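Local atomic coordinates of putative esterase (Sulfolobus solfataricus P2, PDB entry 2RAU), a protein that is probably a lipase or esterase of the alpha/beta-hydrolase fold, hydrolysing ester bonds, and binds calcium ions in the crystal. Residues N50-I55 against E144-A149; Y101-V106 against P274-R279; I322-Y327 against K340-V345. All coordinates share one frame; numbering follows the deposited sequence.

In the fold
All three contacts belong to one chain with a probable alpha/beta-hydrolase fold. Contact 1 pairs two parallel strands of the main sheet, and contact 3 sets the strand that ends at 324 in the same sheet against the C-terminal helix; their nearest atoms are about 8 Å apart. Contact 2 joins the loop after strand 94-100 to the insertion between strands 170-176 and 297-302. It comes within about 6 Å of contact 1 and stays about 17 Å from contact 3, nearest atoms in both cases, across the chain's centre from the latter. Contacts 1 and 2 both touch the probable nucleophile elbow around Ser152, through Ala149 and Tyr101, whereas Glu144 of contact 1 binds calcium.

Contact 1 (N50-I55 against E144-A149). With CA (calcium ion), chain C; EDO (1,2-ethanediol), chain E.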
loop_
_atom_site.group_PDB
_atom_site.type_symbol
_atom_site.label_atom_id
_atom_site.label_comp_id
_atom_site.label_asym_id
_atom_site.label_seq_id
_atom_site.Cartn_x
_atom_site.Cartn_y
_atom_site.Cartn_z
ATOM N N ASN A 50 14.216 -13.878 9.513
ATOM C CA ASN A 50 14.176 -15.051 8.658
ATOM C C ASN A 50 13.047 -15.021 7.658
ATOM O O ASN A 50 12.097 -14.277 7.795
ATOM C CB ASN A 50 14.091 -16.318 9.493
ATOM C CG ASN A 50 15.398 -16.632 10.183
ATOM O OD1 ASN A 50 15.483 -16.509 11.390
ATOM N ND2 ASN A 50 16.433 -16.988 9.420
ATOM N N ASP A 51 13.205 -15.839 6.623
ATOM C CA ASP A 51 12.233 -15.990 5.546
ATOM C C ASP A 51 12.126 -14.697 4.771
ATOM O O ASP A 51 13.077 -13.903 4.759
ATOM C CB ASP A 51 10.880 -16.433 6.064
ATOM C CG ASP A 51 10.170 -17.371 5.110
ATOM O OD1 ASP A 51 9.943 -17.056 3.907
ATOM O OD2 ASP A 51 9.817 -18.454 5.589
ATOM N N ALA A 52 10.985 -14.512 4.113
ATOM C CA ALA A 52 10.768 -13.320 3.293
ATOM C C ALA A 52 9.284 -13.054 3.046
ATOM O O ALA A 52 8.565 -13.915 2.528
ATOM C CB ALA A 52 11.534 -13.446 1.955
ATOM N N VAL A 53 8.841 -11.858 3.447
ATOM C CA VAL A 53 7.514 -11.328 3.148
ATOM C C VAL A 53 7.690 -10.020 2.422
ATOM O O VAL A 53 8.362 -9.144 2.942
ATOM C CB VAL A 53 6.694 -11.050 4.428
ATOM C CG1 VAL A 53 5.337 -10.592 4.047
ATOM C CG2 VAL A 53 6.647 -12.335 5.310
ATOM N N LEU A 54 7.082 -9.889 1.247
ATOM C CA LEU A 54 7.075 -8.630 0.507
ATOM C C LEU A 54 5.647 -8.070 0.542
ATOM O O LEU A 54 4.663 -8.764 0.195
ATOM C CB LEU A 54 7.536 -8.811 -0.951
ATOM C CG LEU A 54 7.301 -7.660 -1.948
ATOM C CD1 LEU A 54 8.131 -6.415 -1.495
ATOM C CD2 LEU A 54 7.609 -8.122 -3.370
ATOM N N ILE A 55 5.539 -6.811 0.938
ATOM C CA ILE A 55 4.238 -6.114 0.992
ATOM C C ILE A 55 4.157 -5.024 -0.051
ATOM O O ILE A 55 4.967 -4.126 -0.088
ATOM C CB ILE A 55 3.939 -5.585 2.431
ATOM C CG1 ILE A 55 4.224 -6.717 3.457
ATOM C CG2 ILE A 55 2.457 -5.040 2.520
ATOM C CD1 ILE A 55 3.832 -6.457 4.903
ATOM N N GLU A 144 13.742 -19.345 -2.037
ATOM C CA GLU A 144 13.392 -19.611 -3.458
ATOM C C GLU A 144 12.020 -19.019 -3.802
ATOM O O GLU A 144 11.786 -18.555 -4.908
ATOM C CB GLU A 144 13.370 -21.089 -3.761
ATOM C CG GLU A 144 14.726 -21.682 -3.942
ATOM C CD GLU A 144 15.613 -21.445 -2.739
ATOM O OE1 GLU A 144 15.333 -22.037 -1.698
ATOM O OE2 GLU A 144 16.580 -20.661 -2.806
ATOM N N ARG A 145 11.128 -19.013 -2.823
ATOM C CA ARG A 145 9.801 -18.438 -3.005
ATOM C C ARG A 145 9.491 -17.598 -1.781
ATOM O O ARG A 145 10.011 -17.843 -0.693
ATOM C CB ARG A 145 8.739 -19.524 -3.188
ATOM C CG ARG A 145 8.977 -20.465 -4.378
ATOM C CD ARG A 145 8.000 -21.612 -4.351
ATOM N NE ARG A 145 6.759 -21.345 -5.071
ATOM C CZ ARG A 145 5.650 -22.073 -4.934
ATOM N NH1 ARG A 145 5.602 -23.086 -4.077
ATOM N NH2 ARG A 145 4.579 -21.789 -5.650
ATOM N N ILE A 146 8.633 -16.611 -1.965
ATOM C CA ILE A 146 8.300 -15.686 -0.886
ATOM C C ILE A 146 6.794 -15.607 -0.573
ATOM O O ILE A 146 5.929 -16.079 -1.333
ATOM C CB ILE A 146 8.858 -14.268 -1.193
ATOM C CG1 ILE A 146 8.073 -13.607 -2.324
ATOM C CG2 ILE A 146 10.393 -14.252 -1.567
ATOM C CD1 ILE A 146 8.503 -12.170 -2.572
ATOM N N TYR A 147 6.511 -15.019 0.594
ATOM C CA TYR A 147 5.169 -14.632 0.977
ATOM C C TYR A 147 4.948 -13.256 0.392
ATOM O O TYR A 147 5.780 -12.367 0.537
ATOM C CB TYR A 147 4.998 -14.607 2.481
ATOM C CG TYR A 147 5.140 -15.939 3.132
ATOM C CD1 TYR A 147 4.186 -16.910 2.943
ATOM C CD2 TYR A 147 6.223 -16.228 3.936
ATOM C CE1 TYR A 147 4.301 -18.128 3.524
ATOM C CE2 TYR A 147 6.347 -17.436 4.532
ATOM C CZ TYR A 147 5.376 -18.405 4.327
ATOM O OH TYR A 147 5.467 -19.649 4.926
ATOM N N LEU A 148 3.829 -13.093 -0.294
ATOM C CA LEU A 148 3.521 -11.833 -0.958
ATOM C C LEU A 148 2.196 -11.292 -0.398
ATOM O O LEU A 148 1.148 -11.937 -0.488
ATOM C CB LEU A 148 3.378 -12.036 -2.466
ATOM C CG LEU A 148 3.145 -10.785 -3.315
ATOM C CD1 LEU A 148 4.320 -9.860 -3.137
ATOM C CD2 LEU A 148 2.942 -11.160 -4.759
ATOM N N ALA A 149 2.263 -10.083 0.138
ATOM C CA ALA A 149 1.112 -9.413 0.726
ATOM C C ALA A 149 0.850 -8.183 -0.075
ATOM O O ALA A 149 1.766 -7.592 -0.679
ATOM C CB ALA A 149 1.371 -9.071 2.188
HETATM CA CA CA C . 17.603 -20.909 -0.881
HETATM C C1 EDO E . 15.126 -22.035 2.020
HETATM O O1 EDO E . 13.846 -22.254 1.427
HETATM C C2 EDO E . 15.946 -21.745 0.810
HETATM O O2 EDO E . 17.297 -21.346 1.016
HETATM O O HOH W 1 7.660 -19.905 6.414
HETATM O O HOH W 2 18.291 -23.319 -1.055
HETATM O O HOH W 3 19.079 -19.227 -2.310
#
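The ring of Tyr147 meets Asp51, whose side chain crosses it at about a right angle, the carboxylate turned 38° from the ring. Asp51 OD1 approaches Tyr147 CE2 obliquely at 3.7 Å, and Val53 CG2 and the carbonyl O of Ala52 also slant in. At the ring's edge, in its plane, sits water 1, 2.7 Å from Tyr147 OH; the same water donates to Asp51 OD2. Asp51 OD1 takes the N-H of Ala52 on its anti lone pair and forms a salt bridge with Lys171.

The backbones belong to two neighbouring parallel strands, 52-56 and 146-151, in a main sheet consistent with an alpha/beta-hydrolase fold. Tyr147 N donates to Ala52 O (3.0 Å), Leu54 N to Tyr147 O (2.9 Å), and Ala149 N to Leu54 O at 2.7 Å, nearly straight (178°). On one face Leu148, its CG anti to the backbone N (chi1 -176°), lies side by side with Leu54, CD1 of Leu148 3.7 Å from CD2 of Leu54, while Ile146 CD1 packs on Leu54 CB; helix 123-141 covers Leu54 through Val134 and Ile137. On the face that carries Tyr147, Ile55 CG1 meets Ala149 CB at 3.9 Å, and Leu350 and Gln353 of helix 338-353 touch the tyrosine. Both carboxylate oxygens of Glu144 bind a calcium ion, OE2 the closer at 2.2 Å, together with Gly142 O, two waters and O2 of a 1,2-ethanediol.

Contact 2 (Y101-V106 against P274-R279)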
loop_
_atom_site.group_PDB
_atom_site.type_symbol
_atom_site.label_atom_id
_atom_site.label_comp_id
_atom_site.label_asym_id
_atom_site.label_seq_id
_atom_site.Cartn_x
_atom_site.Cartn_y
_atom_site.Cartn_z
ATOM N N TYR A 101 7.133 2.431 -5.392
ATOM C CA TYR A 101 6.836 2.459 -6.802
ATOM C C TYR A 101 7.400 3.739 -7.395
ATOM O O TYR A 101 7.774 4.645 -6.659
ATOM C CB TYR A 101 5.348 2.511 -7.028
ATOM C CG TYR A 101 4.562 1.362 -6.469
ATOM C CD1 TYR A 101 4.877 0.037 -6.807
ATOM C CD2 TYR A 101 3.472 1.591 -5.647
ATOM C CE1 TYR A 101 4.118 -1.026 -6.317
ATOM C CE2 TYR A 101 2.704 0.548 -5.168
ATOM C CZ TYR A 101 3.014 -0.762 -5.506
ATOM O OH TYR A 101 2.208 -1.768 -5.006
ATOM N N ARG A 102 7.364 3.845 -8.718
ATOM C CA ARG A 102 7.879 5.032 -9.415
ATOM C C ARG A 102 7.187 6.330 -8.984
ATOM O O ARG A 102 7.774 7.435 -9.072
ATOM C CB ARG A 102 7.799 4.833 -10.934
ATOM C CG ARG A 102 8.574 3.609 -11.423
ATOM C CD ARG A 102 8.533 3.493 -12.901
ATOM N NE ARG A 102 9.009 2.186 -13.324
ATOM C CZ ARG A 102 9.611 1.922 -14.482
ATOM N NH1 ARG A 102 9.863 2.854 -15.375
ATOM N NH2 ARG A 102 9.997 0.694 -14.722
ATOM N N THR A 103 5.941 6.195 -8.559
ATOM C CA THR A 103 5.118 7.300 -8.016
ATOM C C THR A 103 5.798 7.986 -6.835
ATOM O O THR A 103 5.583 9.162 -6.580
ATOM C CB THR A 103 3.720 6.781 -7.609
ATOM O OG1 THR A 103 3.899 5.586 -6.823
ATOM C CG2 THR A 103 2.851 6.579 -8.839
ATOM N N HIS A 104 6.693 7.258 -6.152
ATOM C CA HIS A 104 7.397 7.796 -5.039
ATOM C C HIS A 104 8.537 8.754 -5.401
ATOM O O HIS A 104 9.158 9.309 -4.503
ATOM C CB HIS A 104 7.924 6.705 -4.140
ATOM C CG HIS A 104 8.184 7.141 -2.742
ATOM N ND1 HIS A 104 7.265 7.862 -1.987
ATOM C CD2 HIS A 104 9.245 6.916 -1.925
ATOM C CE1 HIS A 104 7.776 8.075 -0.784
ATOM N NE2 HIS A 104 8.973 7.505 -0.721
ATOM N N TYR A 105 8.741 8.979 -6.696
ATOM C CA TYR A 105 9.803 9.856 -7.198
ATOM C C TYR A 105 9.245 11.019 -8.020
ATOM O O TYR A 105 10.019 11.865 -8.502
ATOM C CB TYR A 105 10.826 9.031 -7.999
ATOM C CG TYR A 105 11.564 8.133 -7.044
ATOM C CD1 TYR A 105 12.616 8.626 -6.336
ATOM C CD2 TYR A 105 11.132 6.829 -6.793
ATOM C CE1 TYR A 105 13.220 7.877 -5.396
ATOM C CE2 TYR A 105 11.718 6.081 -5.847
ATOM C CZ TYR A 105 12.788 6.608 -5.166
ATOM O OH TYR A 105 13.473 5.899 -4.216
ATOM N N VAL A 106 7.922 11.135 -8.082
ATOM C CA VAL A 106 7.264 12.241 -8.841
ATOM C C VAL A 106 7.217 13.560 -8.002
ATOM O O VAL A 106 6.731 13.573 -6.872
ATOM C CB VAL A 106 5.839 11.798 -9.286
ATOM C CG1 VAL A 106 5.052 12.972 -10.034
ATOM C CG2 VAL A 106 5.915 10.539 -10.155
ATOM N N PRO A 274 1.827 12.220 -4.075
ATOM C CA PRO A 274 0.829 13.132 -4.632
ATOM C C PRO A 274 -0.035 12.606 -5.773
ATOM O O PRO A 274 -1.131 13.093 -5.993
ATOM C CB PRO A 274 1.693 14.296 -5.155
ATOM C CG PRO A 274 3.069 13.689 -5.348
ATOM C CD PRO A 274 3.207 12.665 -4.314
ATOM N N TYR A 275 0.514 11.682 -6.552
ATOM C CA TYR A 275 -0.080 11.265 -7.817
ATOM C C TYR A 275 0.033 9.788 -8.101
ATOM O O TYR A 275 0.985 9.121 -7.687
ATOM C CB TYR A 275 0.587 11.993 -8.972
ATOM C CG TYR A 275 0.587 13.513 -8.911
ATOM C CD1 TYR A 275 -0.618 14.217 -8.953
ATOM C CD2 TYR A 275 1.772 14.238 -8.913
ATOM C CE1 TYR A 275 -0.636 15.618 -8.931
ATOM C CE2 TYR A 275 1.762 15.619 -8.938
ATOM C CZ TYR A 275 0.546 16.293 -8.953
ATOM O OH TYR A 275 0.483 17.658 -8.980
ATOM N N TRP A 276 -0.928 9.308 -8.881
ATOM C CA TRP A 276 -1.021 7.912 -9.278
ATOM C C TRP A 276 -1.362 7.876 -10.767
ATOM O O TRP A 276 -2.188 8.614 -11.193
ATOM C CB TRP A 276 -2.124 7.218 -8.504
ATOM C CG TRP A 276 -2.163 5.751 -8.640
ATOM C CD1 TRP A 276 -3.048 5.006 -9.383
ATOM C CD2 TRP A 276 -1.283 4.807 -8.009
ATOM N NE1 TRP A 276 -2.761 3.654 -9.246
ATOM C CE2 TRP A 276 -1.685 3.512 -8.408
ATOM C CE3 TRP A 276 -0.206 4.922 -7.137
ATOM C CZ2 TRP A 276 -1.047 2.353 -7.949
ATOM C CZ3 TRP A 276 0.404 3.776 -6.679
ATOM C CH2 TRP A 276 -0.017 2.508 -7.078
ATOM N N PRO A 277 -0.691 7.016 -11.560
ATOM C CA PRO A 277 -0.966 7.006 -12.978
ATOM C C PRO A 277 -2.336 6.468 -13.337
ATOM O O PRO A 277 -2.798 5.434 -12.809
ATOM C CB PRO A 277 0.140 6.112 -13.539
ATOM C CG PRO A 277 0.406 5.141 -12.413
ATOM C CD PRO A 277 0.330 6.016 -11.183
ATOM N N TYR A 278 -3.010 7.192 -14.216
ATOM C CA TYR A 278 -4.255 6.697 -14.823
ATOM C C TYR A 278 -4.096 5.385 -15.592
ATOM O O TYR A 278 -5.048 4.615 -15.707
ATOM C CB TYR A 278 -4.888 7.755 -15.785
ATOM C CG TYR A 278 -5.995 8.568 -15.126
ATOM C CD1 TYR A 278 -7.225 7.987 -14.830
ATOM C CD2 TYR A 278 -5.828 9.915 -14.826
ATOM C CE1 TYR A 278 -8.250 8.718 -14.234
ATOM C CE2 TYR A 278 -6.833 10.634 -14.215
ATOM C CZ TYR A 278 -8.050 10.024 -13.929
ATOM O OH TYR A 278 -9.068 10.725 -13.306
ATOM N N ARG A 279 -2.914 5.151 -16.144
ATOM C CA ARG A 279 -2.713 4.049 -17.063
ATOM C C ARG A 279 -3.127 2.690 -16.425
ATOM O O ARG A 279 -3.780 1.846 -17.062
ATOM C CB ARG A 279 -1.257 4.092 -17.598
ATOM C CG ARG A 279 -0.843 2.994 -18.574
ATOM C CD ARG A 279 -1.725 3.073 -19.749
ATOM N NE ARG A 279 -1.295 2.272 -20.889
ATOM C CZ ARG A 279 -0.781 2.773 -22.013
ATOM N NH1 ARG A 279 -0.554 4.076 -22.177
ATOM N NH2 ARG A 279 -0.485 1.953 -22.996
HETATM O O HOH W 4 3.182 10.484 -7.066
#
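Van der Waals contact centres on Thr103, whose methyl CG2 presses on Pro277 CD at 3.5 Å, tighter than usual for two carbons, and lies 3.4 Å from Tyr275 O. With chi1 at 48°, OG1 sits between the backbone N and the carbonyl carbon, where it comes close to Trp276 CZ3. Further along the 101-106 segment, Val106 CG1 meets the edge of the Tyr275 ring at CD2, 3.7 Å away, the two side chains crossing at about a right angle.

Aromatic contact is made by Tyr101 and Trp276. Their planes stand 76° apart in an oblique pair, with Tyr101 CE2 at the indole edge, 3.9 Å from Trp276 CH2. One indole face carries Pro277 CD near its rim, and the ring of Phe153 makes an edge-to-face pair with Trp276. The phenol end of Tyr101 is tied to Pro57 O.

Polar contact runs through water 4, which donates to Thr103 O (2.8 Å) and to Tyr275 O (2.7 Å). Next to the segment, His104 ND1 is hydrogen-bonded to Asp273, and NE2 of the same ring to Glu64.

The 3-10 turn at 102-105 follows a strand of the main sheet, while strand 275-277 pairs with 207-209 in the insertion after strand 170-176, the place where many alpha/beta hydrolases carry their cap. Between the two segments themselves, carbon contacts do most of the joining, and the single water gives a donor to each of two carbonyl oxygens that, both being acceptors, could not bond each other.

Contact 3 (I322-Y327 against K340-V345); sequences ILLKGY and KDVNSV
The last strand of the main sheet and the C-terminal helix meet here, a closing beta-alpha unit consistent with an alpha/beta-hydrolase fold; the loop between them probably carries the catalytic histidine. Strand 320-324 ends in a type II turn from Leu324 to Tyr327, and both of these residues face helix 338-353 where the helix widens into a pi turn at 340-343. Leu324 spreads its two methyls over the helix: CD1 lies 3.7 Å from Val342 CG2, the side chains crossing at about a right angle, and CD2 reaches Asp341 O at 3.5 Å. The CB of Leu324 also rests on one face of the Tyr327 ring, 3.6 Å above its plane and toward the rim. Phe300 of the adjacent strand 297-302 touches Leu324 as well.

Polar contact gathers on Asp341, whose CG, anti to the carbonyl carbon (chi1 -60°), holds the carboxylate beside the tyrosine, turned 64° from its ring. OD2 is hydrogen-bonded to Tyr257 OH, and Lys340 NZ, itself hydrogen-bonded to Tyr257, makes a salt bridge on the syn side of Asp341 OD1 at 2.8 Å. Tyr327 OH also donates to Asp341 OD2, on its anti lone pair, over a short 2.5 Å.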
loop_
_atom_site.group_PDB
_atom_site.type_symbol
_atom_site.label_atom_id
_atom_site.label_comp_id
_atom_site.label_asym_id
_atom_site.label_seq_id
_atom_site.Cartn_x
_atom_site.Cartn_y
_atom_site.Cartn_z
ATOM N N ILE A 322 -11.289 -13.542 5.981
ATOM C CA ILE A 322 -11.576 -12.987 7.305
ATOM C C ILE A 322 -12.384 -11.700 7.140
ATOM O O ILE A 322 -11.935 -10.748 6.532
ATOM C CB ILE A 322 -10.287 -12.663 8.093
ATOM C CG1 ILE A 322 -9.334 -13.889 8.179
ATOM C CG2 ILE A 322 -10.649 -12.116 9.456
ATOM C CD1 ILE A 322 -9.889 -14.967 9.044
ATOM N N LEU A 323 -13.599 -11.660 7.662
ATOM C CA LEU A 323 -14.388 -10.440 7.628
ATOM C C LEU A 323 -14.089 -9.653 8.884
ATOM O O LEU A 323 -14.217 -10.171 9.993
ATOM C CB LEU A 323 -15.886 -10.746 7.585
ATOM C CG LEU A 323 -16.841 -9.538 7.750
ATOM C CD1 LEU A 323 -16.773 -8.547 6.609
ATOM C CD2 LEU A 323 -18.286 -10.050 7.931
ATOM N N LEU A 324 -13.738 -8.390 8.691
ATOM C CA LEU A 324 -13.397 -7.444 9.764
ATOM C C LEU A 324 -14.621 -6.563 10.095
ATOM O O LEU A 324 -14.887 -5.557 9.449
ATOM C CB LEU A 324 -12.168 -6.593 9.352
ATOM C CG LEU A 324 -10.883 -7.428 9.182
ATOM C CD1 LEU A 324 -9.821 -6.655 8.457
ATOM C CD2 LEU A 324 -10.411 -7.946 10.541
ATOM N N LYS A 325 -15.372 -6.978 11.104
ATOM C CA LYS A 325 -16.594 -6.310 11.462
ATOM C C LYS A 325 -16.305 -4.913 12.007
ATOM O O LYS A 325 -15.428 -4.721 12.870
ATOM C CB LYS A 325 -17.400 -7.186 12.434
ATOM C CG LYS A 325 -18.030 -8.462 11.792
ATOM N N GLY A 326 -17.050 -3.946 11.467
ATOM C CA GLY A 326 -16.956 -2.534 11.827
ATOM C C GLY A 326 -15.898 -1.725 11.105
ATOM O O GLY A 326 -15.874 -0.507 11.197
ATOM N N TYR A 327 -15.015 -2.409 10.385
ATOM C CA TYR A 327 -13.852 -1.762 9.816
ATOM C C TYR A 327 -14.144 -0.981 8.568
ATOM O O TYR A 327 -14.812 -1.487 7.655
ATOM C CB TYR A 327 -12.790 -2.821 9.444
ATOM C CG TYR A 327 -11.866 -3.201 10.564
ATOM C CD1 TYR A 327 -12.366 -3.667 11.775
ATOM C CD2 TYR A 327 -10.488 -3.149 10.403
ATOM C CE1 TYR A 327 -11.516 -4.045 12.823
ATOM C CE2 TYR A 327 -9.618 -3.531 11.453
ATOM C CZ TYR A 327 -10.146 -3.953 12.662
ATOM O OH TYR A 327 -9.317 -4.266 13.705
ATOM N N LYS A 340 -4.865 -7.133 17.125
ATOM C CA LYS A 340 -5.644 -8.331 17.393
ATOM C C LYS A 340 -6.328 -8.893 16.156
ATOM O O LYS A 340 -6.314 -10.095 15.942
ATOM C CB LYS A 340 -6.733 -8.039 18.452
ATOM C CG LYS A 340 -7.794 -9.137 18.611
ATOM C CD LYS A 340 -8.800 -8.828 19.756
ATOM C CE LYS A 340 -9.765 -7.592 19.484
ATOM N NZ LYS A 340 -11.046 -7.813 18.688
ATOM N N ASP A 341 -6.956 -8.022 15.374
ATOM C CA ASP A 341 -7.853 -8.448 14.307
ATOM C C ASP A 341 -7.177 -8.749 12.992
ATOM O O ASP A 341 -7.744 -9.499 12.198
ATOM C CB ASP A 341 -8.909 -7.380 14.020
ATOM C CG ASP A 341 -9.800 -7.067 15.238
ATOM O OD1 ASP A 341 -10.017 -7.962 16.074
ATOM O OD2 ASP A 341 -10.291 -5.931 15.354
ATOM N N VAL A 342 -6.029 -8.118 12.737
ATOM C CA VAL A 342 -5.288 -8.319 11.467
ATOM C C VAL A 342 -3.874 -8.869 11.677
ATOM O O VAL A 342 -3.544 -9.957 11.256
ATOM C CB VAL A 342 -5.255 -7.028 10.608
ATOM C CG1 VAL A 342 -4.493 -7.237 9.287
ATOM C CG2 VAL A 342 -6.670 -6.495 10.349
ATOM N N ASN A 343 -3.044 -8.115 12.380
ATOM C CA ASN A 343 -1.613 -8.408 12.417
ATOM C C ASN A 343 -1.249 -9.731 13.060
ATOM O O ASN A 343 -0.501 -10.522 12.441
ATOM C CB ASN A 343 -0.820 -7.195 12.996
ATOM C CG ASN A 343 -1.008 -5.925 12.191
ATOM O OD1 ASN A 343 -1.410 -5.969 11.022
ATOM N ND2 ASN A 343 -0.764 -4.781 12.827
ATOM N N SER A 344 -1.797 -10.012 14.255
ATOM C CA SER A 344 -1.605 -11.302 14.914
ATOM C C SER A 344 -2.213 -12.453 14.129
ATOM O O SER A 344 -1.723 -13.558 14.213
ATOM C CB SER A 344 -2.189 -11.285 16.315
ATOM O OG SER A 344 -3.607 -11.071 16.275
ATOM N N VAL A 345 -3.274 -12.199 13.364
ATOM C CA VAL A 345 -3.929 -13.257 12.585
ATOM C C VAL A 345 -3.064 -13.608 11.374
ATOM O O VAL A 345 -2.900 -14.782 11.035
ATOM C CB VAL A 345 -5.379 -12.841 12.141
ATOM C CG1 VAL A 345 -6.026 -13.967 11.290
ATOM C CG2 VAL A 345 -6.211 -12.485 13.362
#